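Local coordinates for oxidoreductase, 2OG-Fe oxygenase family protein, putative, expressed (Oryza sativa subsp. japonica, PDB 5XOI), which probably acts as an iron(II)- and 2-oxoglutarate-dependent dioxygenase of the AlkB family, this chain being its 2-oxoglutarate-iron oxygenase domain, at residues 17-22 with 90-95; 27-32 with 211-216; 98-103 with 115-120; 165-170 with 175-180. One frame throughout, in Å; residues are numbered along the deposited sequence.

Contact 1. Residues 17-22 with 90-95; sequences KKFLKH and SKIVKD
Leu20 and Ile92 meet methyl to methyl where the loop between strand 13-16 and helix 22-37 passes helix 87-106, one of the helices packed on the outside of the large antiparallel sheet in this double-stranded beta-helix (jelly-roll) fold. The contact is tight on the side toward the sheet and loose toward solvent. On the inner side CD2 of Leu20 lies 3.6 Å from CG2 of Ile92, the two side chains crossing at about a right angle. Both residues are buried, and both also rest on Phe158 of strand 155-161, which ties loop and helix to the same strand of the sheet. Phe19, one residue earlier, packs beside this pair. Its CG stands anti to the backbone N (chi1 -171°), which carries the ring away from its own loop to the helix. There CE2 comes 4.4 Å from Ile92 CG2, while the carbonyl oxygen of Ile92 sits at the ring edge, near its plane, 4.0 Å from CE2. Ala96 and Ala99, further along the helix, and Val187 of the sheet add to the surroundings of this ring. Toward solvent the fit slackens. Lys21, at the N-cap position of helix 22-37, and Lys91 hold their ammonium groups 5.5 Å apart, like charges without contact, and NZ of Lys21 stays 6.2 Å from OD2 of Asp95, too far for a salt bridge. What Asp95 gives Phe19 is mainly backbone and CB: the ring atom CZ lies 3.8 Å from the carbonyl O of Asp95 and 4.2 Å from its CB.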
loop_
_atom_site.group_PDB
_atom_site.type_symbol
_atom_site.label_atom_id
_atom_site.label_comp_id
_atom_site.label_asym_id
_atom_site.label_seq_id
_atom_site.Cartn_x
_atom_site.Cartn_y
_atom_site.Cartn_z
ATOM N N LYS A 17 -2.943 7.263 11.334
ATOM C CA LYS A 17 -4.251 7.781 10.943
ATOM C C LYS A 17 -4.120 9.170 10.332
ATOM O O LYS A 17 -3.477 10.053 10.908
ATOM C CB LYS A 17 -5.194 7.833 12.149
ATOM C CG LYS A 17 -5.531 6.477 12.748
ATOM C CD LYS A 17 -6.304 5.593 11.785
ATOM C CE LYS A 17 -7.628 6.226 11.382
ATOM N NZ LYS A 17 -8.380 5.403 10.373
ATOM N N LYS A 18 -4.757 9.368 9.174
ATOM C CA LYS A 18 -4.838 10.686 8.531
ATOM C C LYS A 18 -3.452 11.318 8.373
ATOM O O LYS A 18 -3.262 12.522 8.561
ATOM C CB LYS A 18 -5.779 11.611 9.309
ATOM C CG LYS A 18 -7.223 11.104 9.404
ATOM C CD LYS A 18 -7.808 10.812 8.026
ATOM C CE LYS A 18 -9.172 10.105 8.120
ATOM N NZ LYS A 18 -9.977 10.204 6.847
ATOM N N PHE A 19 -2.461 10.484 8.053
ATOM C CA PHE A 19 -1.085 10.965 7.965
ATOM C C PHE A 19 -0.876 11.866 6.749
ATOM O O PHE A 19 -0.123 12.847 6.820
ATOM C CB PHE A 19 -0.134 9.766 7.924
ATOM C CG PHE A 19 1.313 10.123 8.051
ATOM C CD1 PHE A 19 1.838 10.516 9.273
ATOM C CD2 PHE A 19 2.158 10.043 6.953
ATOM C CE1 PHE A 19 3.193 10.839 9.397
ATOM C CE2 PHE A 19 3.512 10.365 7.063
ATOM C CZ PHE A 19 4.025 10.765 8.289
ATOM N N LEU A 20 -1.526 11.553 5.625
ATOM C CA LEU A 20 -1.344 12.328 4.398
ATOM C C LEU A 20 -2.020 13.698 4.495
ATOM O O LEU A 20 -3.223 13.788 4.755
ATOM C CB LEU A 20 -1.907 11.551 3.204
ATOM C CG LEU A 20 -1.241 10.199 2.943
ATOM C CD1 LEU A 20 -1.909 9.456 1.767
ATOM C CD2 LEU A 20 0.236 10.390 2.667
ATOM N N LYS A 21 -1.251 14.764 4.250
ATOM C CA LYS A 21 -1.798 16.117 4.310
ATOM C C LYS A 21 -2.810 16.342 3.189
ATOM O O LYS A 21 -2.840 15.622 2.191
ATOM C CB LYS A 21 -0.695 17.172 4.189
ATOM C CG LYS A 21 0.364 17.155 5.273
ATOM C CD LYS A 21 1.187 18.433 5.184
ATOM C CE LYS A 21 2.671 18.158 5.310
ATOM N NZ LYS A 21 2.956 17.309 6.501
ATOM N N HIS A 22 -3.632 17.382 3.369
ATOM C CA HIS A 22 -4.663 17.759 2.401
ATOM C C HIS A 22 -4.106 17.849 0.987
ATOM O O HIS A 22 -4.567 17.152 0.066
ATOM C CB HIS A 22 -5.273 19.110 2.826
ATOM C CG HIS A 22 -6.233 19.705 1.834
ATOM N ND1 HIS A 22 -7.533 20.033 2.163
ATOM C CD2 HIS A 22 -6.075 20.070 0.538
ATOM C CE1 HIS A 22 -8.138 20.552 1.108
ATOM N NE2 HIS A 22 -7.278 20.579 0.106
ATOM N N SER A 90 8.388 9.217 -2.275
ATOM C CA SER A 90 9.448 8.627 -1.459
ATOM C C SER A 90 9.665 9.417 -0.177
ATOM O O SER A 90 9.931 8.831 0.876
ATOM C CB SER A 90 10.757 8.550 -2.253
ATOM O OG SER A 90 10.665 7.616 -3.315
ATOM N N LYS A 91 9.557 10.749 -0.252
ATOM C CA LYS A 91 9.704 11.589 0.941
ATOM C C LYS A 91 8.646 11.260 1.987
ATOM O O LYS A 91 8.950 11.123 3.181
ATOM C CB LYS A 91 9.620 13.060 0.544
ATOM C CG LYS A 91 9.553 14.052 1.706
ATOM C CD LYS A 91 8.341 14.992 1.578
ATOM C CE LYS A 91 8.011 15.704 2.891
ATOM N NZ LYS A 91 6.951 16.742 2.730
ATOM N N ILE A 92 7.388 11.146 1.554
ATOM C CA ILE A 92 6.301 10.844 2.478
ATOM C C ILE A 92 6.497 9.468 3.100
ATOM O O ILE A 92 6.259 9.279 4.294
ATOM C CB ILE A 92 4.938 10.944 1.769
ATOM C CG1 ILE A 92 4.689 12.379 1.281
ATOM C CG2 ILE A 92 3.825 10.509 2.712
ATOM C CD1 ILE A 92 3.431 12.532 0.429
ATOM N N VAL A 93 6.955 8.494 2.302
ATOM C CA VAL A 93 7.224 7.153 2.823
ATOM C C VAL A 93 8.258 7.208 3.948
ATOM O O VAL A 93 8.088 6.599 5.011
ATOM C CB VAL A 93 7.691 6.224 1.685
ATOM C CG1 VAL A 93 8.330 4.967 2.255
ATOM C CG2 VAL A 93 6.503 5.849 0.771
ATOM N N LYS A 94 9.351 7.923 3.717
ATOM C CA LYS A 94 10.402 8.008 4.728
ATOM C C LYS A 94 9.925 8.748 5.970
ATOM O O LYS A 94 10.310 8.396 7.096
ATOM C CB LYS A 94 11.636 8.682 4.128
ATOM C CG LYS A 94 12.439 7.755 3.232
ATOM C CD LYS A 94 13.438 8.520 2.389
ATOM C CE LYS A 94 13.845 7.737 1.144
ATOM N NZ LYS A 94 14.598 6.507 1.496
ATOM N N ASP A 95 9.099 9.785 5.789
ATOM C CA ASP A 95 8.504 10.479 6.932
ATOM C C ASP A 95 7.611 9.542 7.741
ATOM O O ASP A 95 7.597 9.593 8.979
ATOM C CB ASP A 95 7.686 11.686 6.457
ATOM C CG ASP A 95 8.553 12.844 5.976
ATOM O OD1 ASP A 95 9.781 12.825 6.185
ATOM O OD2 ASP A 95 7.990 13.782 5.378
#

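Contact 2. Residues 27-32 with 211-216; sequences DIIRRC and NWLTDE
Ile29 meets Leu213 and Arg30 meets Glu216 where helix 22-37 passes the short helix 211-217, a helix-helix contact on the outer side of the jelly-roll, beside the large sheet. It is a small interface, and walking along 27-32 shows how one helix divides its residues among several neighbours. Asp27 comes first and serves its own helix: one turn on, NE of Arg31 reaches OD2 of Asp27 at 3.1 Å in a salt bridge, meeting the syn side of the carboxylate but 33° out of its plane. Ile28 turns to the sheet and to helix 87-106, touching Leu226 and Phe89. Ile29 faces the other helix, although its CG1 comes no closer than 4.4 Å to CD1 of Leu213, a loose apolar touch; Leu224 and Leu219 also pack against this isoleucine. Arg30 then spans the gap on the solvent side. Its chain is extended from CG to NE, which brings the guanidinium over to the last residue of 211-216. Glu216 receives it through its backbone carbonyl; its carboxylate is hydrogen-bonded to His22, and OE1 is 6.0 Å from NH2 of Arg30. Cys32 closes the walk on Leu224 and Leu226 of the sheet. The one hydrogen bond between the two segments is weak: NH2 of Arg30 to the carbonyl O of Glu216, 3.1 Å, bent to 132° at the hydrogen.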
loop_
_atom_site.group_PDB
_atom_site.type_symbol
_atom_site.label_atom_id
_atom_site.label_comp_id
_atom_site.label_asym_id
_atom_site.label_seq_id
_atom_site.Cartn_x
_atom_site.Cartn_y
_atom_site.Cartn_z
ATOM N N ASP A 27 -2.519 15.997 -4.548
ATOM C CA ASP A 27 -1.396 15.863 -5.464
ATOM C C ASP A 27 -1.193 14.409 -5.865
ATOM O O ASP A 27 -0.878 14.119 -7.025
ATOM C CB ASP A 27 -0.133 16.425 -4.808
ATOM C CG ASP A 27 1.066 16.420 -5.731
ATOM O OD1 ASP A 27 0.922 16.789 -6.914
ATOM O OD2 ASP A 27 2.165 16.066 -5.257
ATOM N N ILE A 28 -1.378 13.486 -4.916
ATOM C CA ILE A 28 -1.181 12.068 -5.205
ATOM C C ILE A 28 -2.222 11.588 -6.207
ATOM O O ILE A 28 -1.894 10.895 -7.172
ATOM C CB ILE A 28 -1.213 11.235 -3.911
ATOM C CG1 ILE A 28 0.057 11.470 -3.088
ATOM C CG2 ILE A 28 -1.343 9.751 -4.239
ATOM C CD1 ILE A 28 -0.102 11.111 -1.628
ATOM N N ILE A 29 -3.489 11.971 -6.000
ATOM C CA ILE A 29 -4.552 11.613 -6.939
ATOM C C ILE A 29 -4.265 12.198 -8.312
ATOM O O ILE A 29 -4.351 11.504 -9.330
ATOM C CB ILE A 29 -5.923 12.091 -6.422
ATOM C CG1 ILE A 29 -6.284 11.431 -5.081
ATOM C CG2 ILE A 29 -7.008 11.864 -7.501
ATOM C CD1 ILE A 29 -6.547 9.948 -5.170
ATOM N N ARG A 30 -3.934 13.493 -8.366
ATOM C CA ARG A 30 -3.724 14.132 -9.661
ATOM C C ARG A 30 -2.563 13.485 -10.417
ATOM O O ARG A 30 -2.674 13.225 -11.620
ATOM C CB ARG A 30 -3.502 15.634 -9.468
ATOM C CG ARG A 30 -4.796 16.392 -9.188
ATOM C CD ARG A 30 -4.548 17.897 -9.071
ATOM N NE ARG A 30 -5.779 18.644 -8.828
ATOM C CZ ARG A 30 -5.825 19.808 -8.186
ATOM N NH1 ARG A 30 -4.708 20.352 -7.712
ATOM N NH2 ARG A 30 -6.983 20.428 -8.005
ATOM N N ARG A 31 -1.459 13.180 -9.727
ATOM C CA ARG A 31 -0.340 12.516 -10.400
ATOM C C ARG A 31 -0.727 11.127 -10.896
ATOM O O ARG A 31 -0.356 10.730 -12.005
ATOM C CB ARG A 31 0.864 12.415 -9.470
ATOM C CG ARG A 31 1.564 13.738 -9.207
ATOM C CD ARG A 31 2.630 13.554 -8.145
ATOM N NE ARG A 31 3.308 14.801 -7.805
ATOM C CZ ARG A 31 4.484 15.163 -8.301
ATOM N NH1 ARG A 31 5.110 14.375 -9.169
ATOM N NH2 ARG A 31 5.033 16.310 -7.934
ATOM N N CYS A 32 -1.474 10.375 -10.086
ATOM C CA CYS A 32 -1.885 9.033 -10.485
ATOM C C CYS A 32 -2.940 9.067 -11.585
ATOM O O CYS A 32 -2.985 8.165 -12.430
ATOM C CB CYS A 32 -2.399 8.278 -9.259
ATOM S SG CYS A 32 -1.145 7.748 -8.101
ATOM N N ASN A 211 -15.609 14.604 1.108
ATOM C CA ASN A 211 -16.178 15.438 0.054
ATOM C C ASN A 211 -15.137 16.377 -0.539
ATOM O O ASN A 211 -15.098 16.581 -1.757
ATOM C CB ASN A 211 -17.355 16.241 0.607
ATOM C CG ASN A 211 -17.998 17.136 -0.441
ATOM O OD1 ASN A 211 -17.969 18.366 -0.332
ATOM N ND2 ASN A 211 -18.585 16.521 -1.460
ATOM N N TRP A 212 -14.291 16.971 0.302
ATOM C CA TRP A 212 -13.301 17.913 -0.216
ATOM C C TRP A 212 -12.336 17.228 -1.176
ATOM O O TRP A 212 -11.913 17.830 -2.170
ATOM C CB TRP A 212 -12.542 18.576 0.938
ATOM C CG TRP A 212 -11.759 17.620 1.780
ATOM C CD1 TRP A 212 -12.160 17.039 2.943
ATOM C CD2 TRP A 212 -10.431 17.141 1.526
ATOM N NE1 TRP A 212 -11.166 16.223 3.433
ATOM C CE2 TRP A 212 -10.092 16.272 2.581
ATOM C CE3 TRP A 212 -9.491 17.374 0.515
ATOM C CZ2 TRP A 212 -8.865 15.616 2.645
ATOM C CZ3 TRP A 212 -8.267 16.729 0.586
ATOM C CH2 TRP A 212 -7.968 15.861 1.646
ATOM N N LEU A 213 -11.994 15.966 -0.916
ATOM C CA LEU A 213 -11.071 15.268 -1.805
ATOM C C LEU A 213 -11.748 14.888 -3.116
ATOM O O LEU A 213 -11.171 15.066 -4.197
ATOM C CB LEU A 213 -10.520 14.026 -1.105
ATOM C CG LEU A 213 -9.514 13.228 -1.933
ATOM C CD1 LEU A 213 -8.334 14.122 -2.306
ATOM C CD2 LEU A 213 -9.056 11.981 -1.180
ATOM N N THR A 214 -12.970 14.358 -3.040
ATOM C CA THR A 214 -13.716 14.057 -4.257
ATOM C C THR A 214 -13.860 15.300 -5.121
ATOM O O THR A 214 -13.708 15.237 -6.348
ATOM C CB THR A 214 -15.094 13.506 -3.889
ATOM O OG1 THR A 214 -14.931 12.278 -3.165
ATOM C CG2 THR A 214 -15.923 13.257 -5.140
ATOM N N ASP A 215 -14.112 16.447 -4.484
ATOM C CA ASP A 215 -14.364 17.695 -5.201
ATOM C C ASP A 215 -13.079 18.288 -5.763
ATOM O O ASP A 215 -13.035 18.699 -6.926
ATOM C CB ASP A 215 -15.032 18.708 -4.270
ATOM C CG ASP A 215 -16.538 18.543 -4.193
ATOM O OD1 ASP A 215 -17.076 17.572 -4.770
ATOM O OD2 ASP A 215 -17.184 19.391 -3.543
ATOM N N GLU A 216 -12.032 18.380 -4.942
ATOM C CA GLU A 216 -10.827 19.062 -5.398
ATOM C C GLU A 216 -10.029 18.203 -6.367
ATOM O O GLU A 216 -9.477 18.720 -7.346
ATOM C CB GLU A 216 -9.970 19.473 -4.203
ATOM C CG GLU A 216 -10.642 20.511 -3.310
ATOM C CD GLU A 216 -9.766 20.947 -2.158
ATOM O OE1 GLU A 216 -8.528 20.783 -2.262
ATOM O OE2 GLU A 216 -10.317 21.462 -1.154
#

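Contact 3. Residues 98-103 with 115-120; sequences QASNEF and EELPPL
Asn101 grips the backbone of Leu117 with both ends of its amide. The peptide N of Leu117 donates to OD1 of Asn101 at 2.7 Å, tilted 24° from the carbonyl plane, and ND2 of Asn101 returns a bond of 3.0 Å to the carbonyl O of Leu117, on a lone pair and nearly straight at 163°. The two bonds together fix the rotation of the amide and dock the loop after helix 87-106 back onto that helix. A leucine here would probably leave the N-H and carbonyl of Leu117 without their mates and this part of the loop less firmly held. One step outward a water donates to Asn101 O and Glu115 O, 2.9 and 2.8 Å from its oxygen, bridging the two backbones. Packing completes the contact. CG of Glu116 lies 3.9 Å from ND2 of Asn101, while on the buried side CD1 of Leu117 rests 3.8 Å from CB of Ser100, and both these residues touch Ile189 of the large sheet. Chemically, the peptide N-H and C=O of Leu117, in a loop without regular structure, are both satisfied by one helix side chain, while its own side chain is delivered to the apolar layer between helix and sheet.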
loop_
_atom_site.group_PDB
_atom_site.type_symbol
_atom_site.label_atom_id
_atom_site.label_comp_id
_atom_site.label_asym_id
_atom_site.label_seq_id
_atom_site.Cartn_x
_atom_site.Cartn_y
_atom_site.Cartn_z
ATOM N N GLN A 98 9.831 7.324 9.749
ATOM C CA GLN A 98 10.388 8.105 10.850
ATOM C C GLN A 98 9.351 8.329 11.946
ATOM O O GLN A 98 9.644 8.178 13.139
ATOM C CB GLN A 98 10.912 9.443 10.327
ATOM C CG GLN A 98 12.322 9.397 9.771
ATOM C CD GLN A 98 12.923 10.789 9.598
ATOM O OE1 GLN A 98 12.199 11.780 9.466
ATOM N NE2 GLN A 98 14.253 10.869 9.623
ATOM N N ALA A 99 8.124 8.684 11.562
ATOM C CA ALA A 99 7.082 8.897 12.559
ATOM C C ALA A 99 6.750 7.606 13.287
ATOM O O ALA A 99 6.551 7.606 14.510
ATOM C CB ALA A 99 5.827 9.482 11.903
ATOM N N SER A 100 6.686 6.493 12.555
ATOM C CA SER A 100 6.418 5.207 13.191
ATOM C C SER A 100 7.505 4.850 14.199
ATOM O O SER A 100 7.213 4.376 15.302
ATOM C CB SER A 100 6.298 4.118 12.129
ATOM O OG SER A 100 5.161 4.332 11.319
ATOM N N ASN A 101 8.771 5.031 13.820
ATOM C CA ASN A 101 9.847 4.643 14.722
ATOM C C ASN A 101 9.876 5.515 15.964
ATOM O O ASN A 101 10.238 5.037 17.039
ATOM C CB ASN A 101 11.184 4.688 13.991
ATOM C CG ASN A 101 11.407 3.444 13.161
ATOM O OD1 ASN A 101 10.711 2.449 13.355
ATOM N ND2 ASN A 101 12.354 3.493 12.221
ATOM N N GLU A 102 9.483 6.780 15.841
ATOM C CA GLU A 102 9.370 7.628 17.020
ATOM C C GLU A 102 8.249 7.139 17.925
ATOM O O GLU A 102 8.405 7.092 19.149
ATOM C CB GLU A 102 9.135 9.080 16.601
ATOM C CG GLU A 102 8.925 10.033 17.773
ATOM C CD GLU A 102 10.168 10.196 18.618
ATOM O OE1 GLU A 102 11.273 9.880 18.120
ATOM O OE2 GLU A 102 10.036 10.646 19.785
ATOM N N PHE A 103 7.116 6.761 17.330
ATOM C CA PHE A 103 6.025 6.167 18.093
ATOM C C PHE A 103 6.487 4.903 18.813
ATOM O O PHE A 103 6.232 4.730 20.008
ATOM C CB PHE A 103 4.866 5.885 17.132
ATOM C CG PHE A 103 3.769 5.039 17.697
ATOM C CD1 PHE A 103 2.944 5.528 18.691
ATOM C CD2 PHE A 103 3.515 3.779 17.177
ATOM C CE1 PHE A 103 1.902 4.761 19.194
ATOM C CE2 PHE A 103 2.481 3.000 17.674
ATOM C CZ PHE A 103 1.670 3.495 18.689
ATOM N N GLU A 115 11.253 -1.713 19.764
ATOM C CA GLU A 115 10.944 -2.016 18.373
ATOM C C GLU A 115 11.394 -0.880 17.463
ATOM O O GLU A 115 11.394 0.293 17.843
ATOM C CB GLU A 115 9.448 -2.257 18.177
ATOM C CG GLU A 115 8.953 -3.612 18.632
ATOM C CD GLU A 115 7.491 -3.828 18.269
ATOM O OE1 GLU A 115 7.093 -3.455 17.142
ATOM O OE2 GLU A 115 6.738 -4.355 19.110
ATOM N N GLU A 116 11.768 -1.245 16.246
ATOM C CA GLU A 116 12.255 -0.279 15.274
ATOM C C GLU A 116 12.086 -0.864 13.883
ATOM O O GLU A 116 12.556 -1.973 13.619
ATOM C CB GLU A 116 13.722 0.057 15.532
ATOM C CG GLU A 116 14.193 1.319 14.845
ATOM C CD GLU A 116 15.608 1.700 15.267
ATOM O OE1 GLU A 116 16.366 0.815 15.709
ATOM O OE2 GLU A 116 15.949 2.894 15.186
ATOM N N LEU A 117 11.423 -0.121 13.007
ATOM C CA LEU A 117 11.277 -0.563 11.624
ATOM C C LEU A 117 12.535 -0.226 10.828
ATOM O O LEU A 117 13.084 0.868 10.975
ATOM C CB LEU A 117 10.078 0.121 10.990
ATOM C CG LEU A 117 8.711 -0.378 11.448
ATOM C CD1 LEU A 117 7.691 0.734 11.275
ATOM C CD2 LEU A 117 8.307 -1.630 10.674
ATOM N N PRO A 118 13.006 -1.131 9.973
ATOM C CA PRO A 118 14.157 -0.818 9.118
ATOM C C PRO A 118 13.820 0.305 8.153
ATOM O O PRO A 118 12.642 0.523 7.820
ATOM C CB PRO A 118 14.413 -2.137 8.367
ATOM C CG PRO A 118 13.676 -3.189 9.141
ATOM C CD PRO A 118 12.494 -2.493 9.749
ATOM N N PRO A 119 14.818 1.037 7.671
ATOM C CA PRO A 119 14.543 2.092 6.691
ATOM C C PRO A 119 14.092 1.496 5.367
ATOM O O PRO A 119 14.249 0.304 5.097
ATOM C CB PRO A 119 15.890 2.808 6.546
ATOM C CG PRO A 119 16.884 1.739 6.854
ATOM C CD PRO A 119 16.260 0.889 7.933
ATOM N N LEU A 120 13.512 2.352 4.531
ATOM C CA LEU A 120 13.051 1.905 3.224
ATOM C C LEU A 120 13.468 2.910 2.167
ATOM O O LEU A 120 13.274 4.117 2.335
ATOM C CB LEU A 120 11.529 1.715 3.191
ATOM C CG LEU A 120 10.956 0.832 2.091
ATOM C CD1 LEU A 120 11.355 -0.624 2.300
ATOM C CD2 LEU A 120 9.414 0.991 2.018
HETATM O O HOH W 1 12.087 2.860 17.089
#

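Contact 4. Residues 165-170 with 175-180; sequences EFLYGD and DKASKV
Tyr168 and Val180 lead the apolar centre of this beta hairpin of the jelly-roll, whose strand 178-182 forms one edge of the four-stranded sheet, with 163-169 next to it. With chi1 at 58°, CG of Tyr168 sits between its backbone N and carbonyl carbon, and the ring swings across the neighbouring strand: CE1 reaches CG1 of Val180 at 3.7 Å, and CB of Ser178 lies over one face, 3.9 Å from the ring centroid, a CH-pi contact. Phe166 shares this side of the sheet, its CD2 4.1 Å from CG1 of Val180, but its ring leads off toward the metal-binding His199. On the reverse side Leu167 CD1 lies alongside Lys179 CG at 3.8 Å. Antiparallel backbone bonds form the next layer, Phe166 pairing with Val180 and Tyr168 with Ser178; the shortest runs from Ser178 N to Tyr168 O, 2.7 Å. At the polar edge one water joins Tyr168 OH, 2.9 Å away, to Lys179 O, and another links Asp170 N with Lys176 O near the turn. With an alanine at Tyr168, Ser178 CB and Val180 CG1 would probably lose the ring they pack on, and the water on Lys179 O its hydroxyl partner. Glu165 turns its carboxylate to Lys205 in a salt bridge. The chemistry implies a division of labour: backbone bonds set the register, the Tyr168 ring packs across 178-180, and Phe166 lies beside His199 at the metal site.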
loop_
_atom_site.group_PDB
_atom_site.type_symbol
_atom_site.label_atom_id
_atom_site.label_comp_id
_atom_site.label_asym_id
_atom_site.label_seq_id
_atom_site.Cartn_x
_atom_site.Cartn_y
_atom_site.Cartn_z
ATOM N N GLU A 165 -11.997 -2.082 4.085
ATOM C CA GLU A 165 -11.917 -3.038 5.182
ATOM C C GLU A 165 -10.719 -3.941 4.889
ATOM O O GLU A 165 -10.726 -4.683 3.903
ATOM C CB GLU A 165 -13.227 -3.822 5.304
ATOM C CG GLU A 165 -14.408 -2.919 5.677
ATOM C CD GLU A 165 -15.729 -3.659 5.863
ATOM O OE1 GLU A 165 -15.718 -4.858 6.220
ATOM O OE2 GLU A 165 -16.790 -3.022 5.672
ATOM N N PHE A 166 -9.674 -3.840 5.715
ATOM C CA PHE A 166 -8.376 -4.469 5.463
ATOM C C PHE A 166 -8.213 -5.645 6.417
ATOM O O PHE A 166 -8.349 -5.483 7.634
ATOM C CB PHE A 166 -7.250 -3.441 5.643
ATOM C CG PHE A 166 -5.862 -3.963 5.352
ATOM C CD1 PHE A 166 -5.379 -4.018 4.047
ATOM C CD2 PHE A 166 -5.016 -4.347 6.390
ATOM C CE1 PHE A 166 -4.098 -4.467 3.776
ATOM C CE2 PHE A 166 -3.718 -4.797 6.117
ATOM C CZ PHE A 166 -3.266 -4.859 4.813
ATOM N N LEU A 167 -7.950 -6.832 5.865
ATOM C CA LEU A 167 -7.771 -8.035 6.665
ATOM C C LEU A 167 -6.285 -8.314 6.832
ATOM O O LEU A 167 -5.501 -8.093 5.901
ATOM C CB LEU A 167 -8.438 -9.247 6.002
ATOM C CG LEU A 167 -9.924 -9.543 6.231
ATOM C CD1 LEU A 167 -10.779 -8.303 6.349
ATOM C CD2 LEU A 167 -10.435 -10.444 5.119
ATOM N N TYR A 168 -5.898 -8.828 8.000
ATOM C CA TYR A 168 -4.507 -9.226 8.189
ATOM C C TYR A 168 -4.406 -10.337 9.229
ATOM O O TYR A 168 -5.194 -10.398 10.179
ATOM C CB TYR A 168 -3.618 -8.039 8.606
ATOM C CG TYR A 168 -4.047 -7.329 9.868
ATOM C CD1 TYR A 168 -5.056 -6.367 9.842
ATOM C CD2 TYR A 168 -3.418 -7.595 11.083
ATOM C CE1 TYR A 168 -5.440 -5.696 11.010
ATOM C CE2 TYR A 168 -3.796 -6.939 12.252
ATOM C CZ TYR A 168 -4.804 -5.997 12.212
ATOM O OH TYR A 168 -5.171 -5.356 13.381
ATOM N N GLY A 169 -3.424 -11.214 9.038
ATOM C CA GLY A 169 -3.238 -12.319 9.957
ATOM C C GLY A 169 -2.043 -13.148 9.551
ATOM O O GLY A 169 -1.299 -12.796 8.634
ATOM N N ASP A 170 -1.865 -14.262 10.247
ATOM C CA ASP A 170 -0.684 -15.080 10.023
ATOM C C ASP A 170 -0.900 -16.189 9.002
ATOM O O ASP A 170 0.078 -16.840 8.615
ATOM C CB ASP A 170 -0.224 -15.714 11.335
ATOM C CG ASP A 170 0.194 -14.683 12.356
ATOM O OD1 ASP A 170 0.957 -13.768 11.998
ATOM O OD2 ASP A 170 -0.252 -14.791 13.508
ATOM N N ASP A 175 -11.009 -16.707 8.859
ATOM C CA ASP A 175 -11.461 -16.980 10.219
ATOM C C ASP A 175 -10.401 -16.627 11.247
ATOM O O ASP A 175 -10.729 -16.461 12.428
ATOM C CB ASP A 175 -11.852 -18.447 10.396
ATOM C CG ASP A 175 -13.161 -18.796 9.702
ATOM O OD1 ASP A 175 -13.985 -17.894 9.421
ATOM O OD2 ASP A 175 -13.366 -19.987 9.431
ATOM N N LYS A 176 -9.140 -16.515 10.830
ATOM C CA LYS A 176 -8.049 -16.172 11.727
ATOM C C LYS A 176 -7.530 -14.766 11.478
ATOM O O LYS A 176 -6.491 -14.389 12.033
ATOM C CB LYS A 176 -6.910 -17.183 11.583
ATOM C CG LYS A 176 -7.291 -18.594 11.964
ATOM C CD LYS A 176 -7.565 -18.682 13.448
ATOM C CE LYS A 176 -7.962 -20.086 13.843
ATOM N NZ LYS A 176 -8.341 -20.148 15.275
ATOM N N ALA A 177 -8.227 -13.982 10.665
ATOM C CA ALA A 177 -7.765 -12.651 10.306
ATOM C C ALA A 177 -8.365 -11.610 11.241
ATOM O O ALA A 177 -9.470 -11.781 11.762
ATOM C CB ALA A 177 -8.141 -12.322 8.861
ATOM N N SER A 178 -7.612 -10.537 11.463
ATOM C CA SER A 178 -8.120 -9.328 12.102
ATOM C C SER A 178 -8.551 -8.337 11.021
ATOM O O SER A 178 -8.154 -8.452 9.860
ATOM C CB SER A 178 -7.048 -8.694 12.989
ATOM O OG SER A 178 -6.621 -9.581 14.014
ATOM N N LYS A 179 -9.353 -7.343 11.420
ATOM C CA LYS A 179 -9.844 -6.315 10.500
ATOM C C LYS A 179 -9.509 -4.926 11.031
ATOM O O LYS A 179 -9.669 -4.654 12.224
ATOM C CB LYS A 179 -11.373 -6.406 10.289
ATOM C CG LYS A 179 -11.928 -7.792 9.971
ATOM C CD LYS A 179 -13.460 -7.809 10.083
ATOM C CE LYS A 179 -14.032 -9.218 9.947
ATOM N NZ LYS A 179 -15.492 -9.265 10.244
ATOM N N VAL A 180 -9.054 -4.043 10.140
ATOM C CA VAL A 180 -8.934 -2.619 10.439
ATOM C C VAL A 180 -9.430 -1.842 9.230
ATOM O O VAL A 180 -9.231 -2.250 8.083
ATOM C CB VAL A 180 -7.485 -2.208 10.797
ATOM C CG1 VAL A 180 -6.529 -2.403 9.607
ATOM C CG2 VAL A 180 -7.450 -0.770 11.294
HETATM O O HOH W 2 -7.821 -4.933 14.407
HETATM O O HOH W 3 -3.721 -15.018 12.290
#

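In the fold
Helix 87-106 carries two of the contacts: it receives the loop 17-22 in contact 1 and, about two turns further on, its own following loop in contact 3, the centres about 13 Å apart. Lys94 NZ joins them, 2.9 Å from Leu120 O, and Phe19 also packs on Ala99. Contact 1 continues into contact 2 through His22, whose NE2 lies 2.7 Å from Glu216 OE1 and whose ring stacks with Trp212. Contact 4 stands apart on the four-stranded sheet, about 24 Å from contact 1 between centres, yet approaches the active site most closely: the side chain of Phe166 comes about 4 Å from the bound succinate and about 6 Å from the manganese ion held by His139, Asp141 and His199.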